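Local coordinates for OxyR (Porphyromonas gingivalis, PDB 3HO7), which probably acts as a redox-sensitive, DNA-binding transcriptional activator of the LysR family, represented here by its regulatory domain, at residues F30-K35 and L210-P215. Residues are numbered along the deposited sequence; the frame is centred on the assembly and turned at random.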
ATOM      1  N   PHE A  30      -5.283 -16.875   4.132  1.00 32.33           N
ATOM      2  CA  PHE A  30      -4.402 -17.728   3.336  1.00 32.98           C
ATOM      3  C   PHE A  30      -4.210 -19.123   3.932  1.00 34.11           C
ATOM      4  O   PHE A  30      -4.346 -20.126   3.230  1.00 34.57           O
ATOM      5  CB  PHE A  30      -3.060 -17.033   3.091  1.00 33.03           C
ATOM      6  CG  PHE A  30      -3.076 -16.095   1.916  1.00 32.27           C
ATOM      7  CD1 PHE A  30      -4.278 -15.689   1.357  1.00 32.00           C
ATOM      8  CD2 PHE A  30      -1.894 -15.609   1.382  1.00 32.53           C
ATOM      9  CE1 PHE A  30      -4.301 -14.825   0.276  1.00 31.92           C
ATOM     10  CE2 PHE A  30      -1.910 -14.743   0.302  1.00 32.52           C
ATOM     11  CZ  PHE A  30      -3.113 -14.351  -0.250  1.00 32.04           C
ATOM     12  N   PRO A  31      -3.890 -19.190   5.231  1.00 34.46           N
ATOM     13  CA  PRO A  31      -3.750 -20.478   5.906  1.00 35.77           C
ATOM     14  C   PRO A  31      -5.041 -21.290   5.865  1.00 36.30           C
ATOM     15  O   PRO A  31      -5.000 -22.513   5.749  1.00 37.24           O
ATOM     16  CB  PRO A  31      -3.416 -20.081   7.348  1.00 35.93           C
ATOM     17  CG  PRO A  31      -2.793 -18.731   7.228  1.00 34.99           C
ATOM     18  CD  PRO A  31      -3.532 -18.062   6.107  1.00 34.05           C
ATOM     19  N   ILE A  32      -6.182 -20.612   5.948  1.00 35.80           N
ATOM     20  CA  ILE A  32      -7.471 -21.297   5.939  1.00 36.49           C
ATOM     21  C   ILE A  32      -7.806 -21.864   4.560  1.00 36.76           C
ATOM     22  O   ILE A  32      -8.406 -22.935   4.452  1.00 37.65           O
ATOM     23  CB  ILE A  32      -8.607 -20.383   6.433  1.00 35.85           C
ATOM     24  CG1 ILE A  32      -8.343 -19.951   7.877  1.00 35.87           C
ATOM     25  CG2 ILE A  32      -9.948 -21.090   6.322  1.00 36.55           C
ATOM     26  CD1 ILE A  32      -9.366 -18.979   8.427  1.00 35.28           C
ATOM     27  N   TRP A  33      -7.418 -21.147   3.509  1.00 36.45           N
ATOM     28  CA  TRP A  33      -7.633 -21.629   2.148  1.00 36.85           C
ATOM     29  C   TRP A  33      -6.836 -22.899   1.898  1.00 38.12           C
ATOM     30  O   TRP A  33      -7.359 -23.882   1.373  1.00 38.71           O
ATOM     31  CB  TRP A  33      -7.231 -20.577   1.112  1.00 36.14           C
ATOM     32  CG  TRP A  33      -8.209 -19.464   0.949  1.00 35.43           C
ATOM     33  CD1 TRP A  33      -9.494 -19.424   1.402  1.00 35.51           C
ATOM     34  CD2 TRP A  33      -7.992 -18.235   0.245  1.00 34.77           C
ATOM     35  NE1 TRP A  33     -10.085 -18.236   1.044  1.00 34.88           N
ATOM     36  CE2 TRP A  33      -9.184 -17.489   0.331  1.00 34.28           C
ATOM     37  CE3 TRP A  33      -6.901 -17.689  -0.440  1.00 34.50           C
ATOM     38  CZ2 TRP A  33      -9.317 -16.225  -0.243  1.00 33.95           C
ATOM     39  CZ3 TRP A  33      -7.036 -16.434  -1.008  1.00 33.68           C
ATOM     40  CH2 TRP A  33      -8.235 -15.717  -0.906  1.00 33.57           C
ATOM     41  N   LYS A  34      -5.562 -22.866   2.272  1.00 38.70           N
ATOM     42  CA  LYS A  34      -4.674 -23.997   2.058  1.00 40.21           C
ATOM     43  C   LYS A  34      -5.341 -25.303   2.470  1.00 41.38           C
ATOM     44  O   LYS A  34      -5.347 -26.273   1.712  1.00 42.18           O
ATOM     45  CB  LYS A  34      -3.371 -23.810   2.835  1.00 40.56           C
ATOM     46  CG  LYS A  34      -2.337 -24.886   2.557  1.00 42.16           C
ATOM     47  CD  LYS A  34      -1.923 -24.875   1.095  1.00 42.68           C
ATOM     48  CE  LYS A  34      -1.317 -23.530   0.711  1.00 42.17           C
ATOM     49  NZ  LYS A  34      -0.831 -23.519  -0.695  1.00 42.52           N
ATOM     50  N   LYS A  35      -5.905 -25.318   3.673  1.00 41.76           N
ATOM     51  CA  LYS A  35      -6.489 -26.536   4.227  1.00 43.15           C
ATOM     52  C   LYS A  35      -7.901 -26.837   3.715  1.00 43.25           C
ATOM     53  O   LYS A  35      -8.253 -27.997   3.510  1.00 44.43           O
ATOM     54  CB  LYS A  35      -6.466 -26.500   5.761  1.00 43.64           C
ATOM     55  CG  LYS A  35      -7.077 -25.251   6.373  1.00 42.79           C
ATOM     56  CD  LYS A  35      -7.069 -25.319   7.894  1.00 44.16           C
ATOM     57  CE  LYS A  35      -5.650 -25.355   8.448  1.00 44.73           C
ATOM     58  NZ  LYS A  35      -4.957 -26.639   8.143  1.00 46.37           N
ATOM     59  N   LEU A 210     -14.129 -16.887   4.641  1.00 28.22           N
ATOM     60  CA  LEU A 210     -13.750 -15.508   4.911  1.00 27.70           C
ATOM     61  C   LEU A 210     -14.312 -15.040   6.250  1.00 28.20           C
ATOM     62  O   LEU A 210     -13.604 -14.427   7.049  1.00 27.97           O
ATOM     63  CB  LEU A 210     -14.206 -14.595   3.771  1.00 27.10           C
ATOM     64  CG  LEU A 210     -13.450 -14.775   2.453  1.00 26.82           C
ATOM     65  CD1 LEU A 210     -14.172 -14.062   1.318  1.00 26.51           C
ATOM     66  CD2 LEU A 210     -12.021 -14.268   2.580  1.00 26.98           C
ATOM     67  N   ARG A 211     -15.582 -15.342   6.499  1.00 29.12           N
ATOM     68  CA  ARG A 211     -16.208 -14.962   7.761  1.00 30.02           C
ATOM     69  C   ARG A 211     -15.522 -15.638   8.945  1.00 30.89           C
ATOM     70  O   ARG A 211     -15.392 -15.048  10.016  1.00 31.17           O
ATOM     71  CB  ARG A 211     -17.702 -15.286   7.751  1.00 30.87           C
ATOM     72  CG  ARG A 211     -18.492 -14.554   6.681  1.00 30.76           C
ATOM     73  CD  ARG A 211     -19.978 -14.816   6.827  1.00 32.27           C
ATOM     74  NE  ARG A 211     -20.482 -14.351   8.116  1.00 33.49           N
ATOM     75  CZ  ARG A 211     -21.665 -14.684   8.620  1.00 34.96           C
ATOM     76  NH1 ARG A 211     -22.473 -15.492   7.945  1.00 36.18           N
ATOM     77  NH2 ARG A 211     -22.038 -14.214   9.802  1.00 36.06           N
ATOM     78  N   SER A 212     -15.077 -16.876   8.746  1.00 31.64           N
ATOM     79  CA  SER A 212     -14.394 -17.615   9.801  1.00 32.82           C
ATOM     80  C   SER A 212     -12.980 -17.086  10.019  1.00 32.32           C
ATOM     81  O   SER A 212     -12.282 -17.513  10.940  1.00 33.05           O
ATOM     82  CB  SER A 212     -14.339 -19.107   9.468  1.00 33.61           C
ATOM     83  OG  SER A 212     -13.261 -19.393   8.593  1.00 33.47           O
ATOM     84  N   ALA A 213     -12.561 -16.164   9.159  1.00 31.48           N
ATOM     85  CA  ALA A 213     -11.220 -15.595   9.235  1.00 31.10           C
ATOM     86  C   ALA A 213     -11.152 -14.457  10.245  1.00 31.16           C
ATOM     87  O   ALA A 213     -10.068 -14.004  10.607  1.00 30.93           O
ATOM     88  CB  ALA A 213     -10.769 -15.116   7.862  1.00 30.23           C
ATOM     89  N   VAL A 214     -12.313 -14.001  10.703  1.00 31.53           N
ATOM     90  CA  VAL A 214     -12.371 -12.905  11.665  1.00 31.59           C
ATOM     91  C   VAL A 214     -13.231 -13.251  12.879  1.00 33.01           C
ATOM     92  O   VAL A 214     -14.093 -14.128  12.811  1.00 33.61           O
ATOM     93  CB  VAL A 214     -12.888 -11.606  11.006  1.00 30.84           C
ATOM     94  CG1 VAL A 214     -11.992 -11.217   9.841  1.00 29.93           C
ATOM     95  CG2 VAL A 214     -14.327 -11.778  10.541  1.00 30.79           C
ATOM     96  N   PRO A 215     -12.987 -12.563  14.004  1.00 33.47           N
ATOM     97  CA  PRO A 215     -13.765 -12.761  15.223  1.00 34.91           C
ATOM     98  C   PRO A 215     -15.258 -12.621  14.946  1.00 35.34           C
ATOM     99  O   PRO A 215     -15.670 -11.715  14.219  1.00 34.64           O
ATOM    100  CB  PRO A 215     -13.280 -11.629  16.129  1.00 34.90           C
ATOM    101  CG  PRO A 215     -11.891 -11.360  15.670  1.00 33.92           C
ATOM    102  CD  PRO A 215     -11.924 -11.559  14.182  1.00 32.73           C
TER
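Ile32 of helix 22-36 lays its CD1 methyl against the type I beta turn Arg211-Val214 at the C-terminal end of helix 200-211. That methyl lies 3.9 Å from the CA of Ala213 and 4.1 Å from Ala213 CB, so it rests against backbone and side chain together, the closer packing of the contact. CG1 lies anti to the carbonyl carbon (chi1 -61°) and CD1 anti to CA (chi2 177°), which carries the methyl across most of the gap between backbones whose nearest CA atoms, those of Ile32 and Ala213, are 7.6 Å apart. Trp33 and Leu210, though both buried, meet more loosely, Trp33 CZ2 standing 4.4 Å from Leu210 CD2, obliquely to the indole. Exposed Ser212 marks the solvent side: its OG lies 3.9 Å from Ile32 CD1, a nonbonded approach, while the hydroxyl hydrogen-bonds to Leu209 O. No hydrogen bond joins the two segments, and just 147 Å² is buried between them. Around this small apolar seam in the LysR-type substrate-binding domain, Trp33 packs on Leu206 of helix 200-211, Val44 of strand 40-46 and Thr138 of the second subunit, whereas Leu210 bridges Val29 of helix 22-36 to Leu80 of strand 75-89.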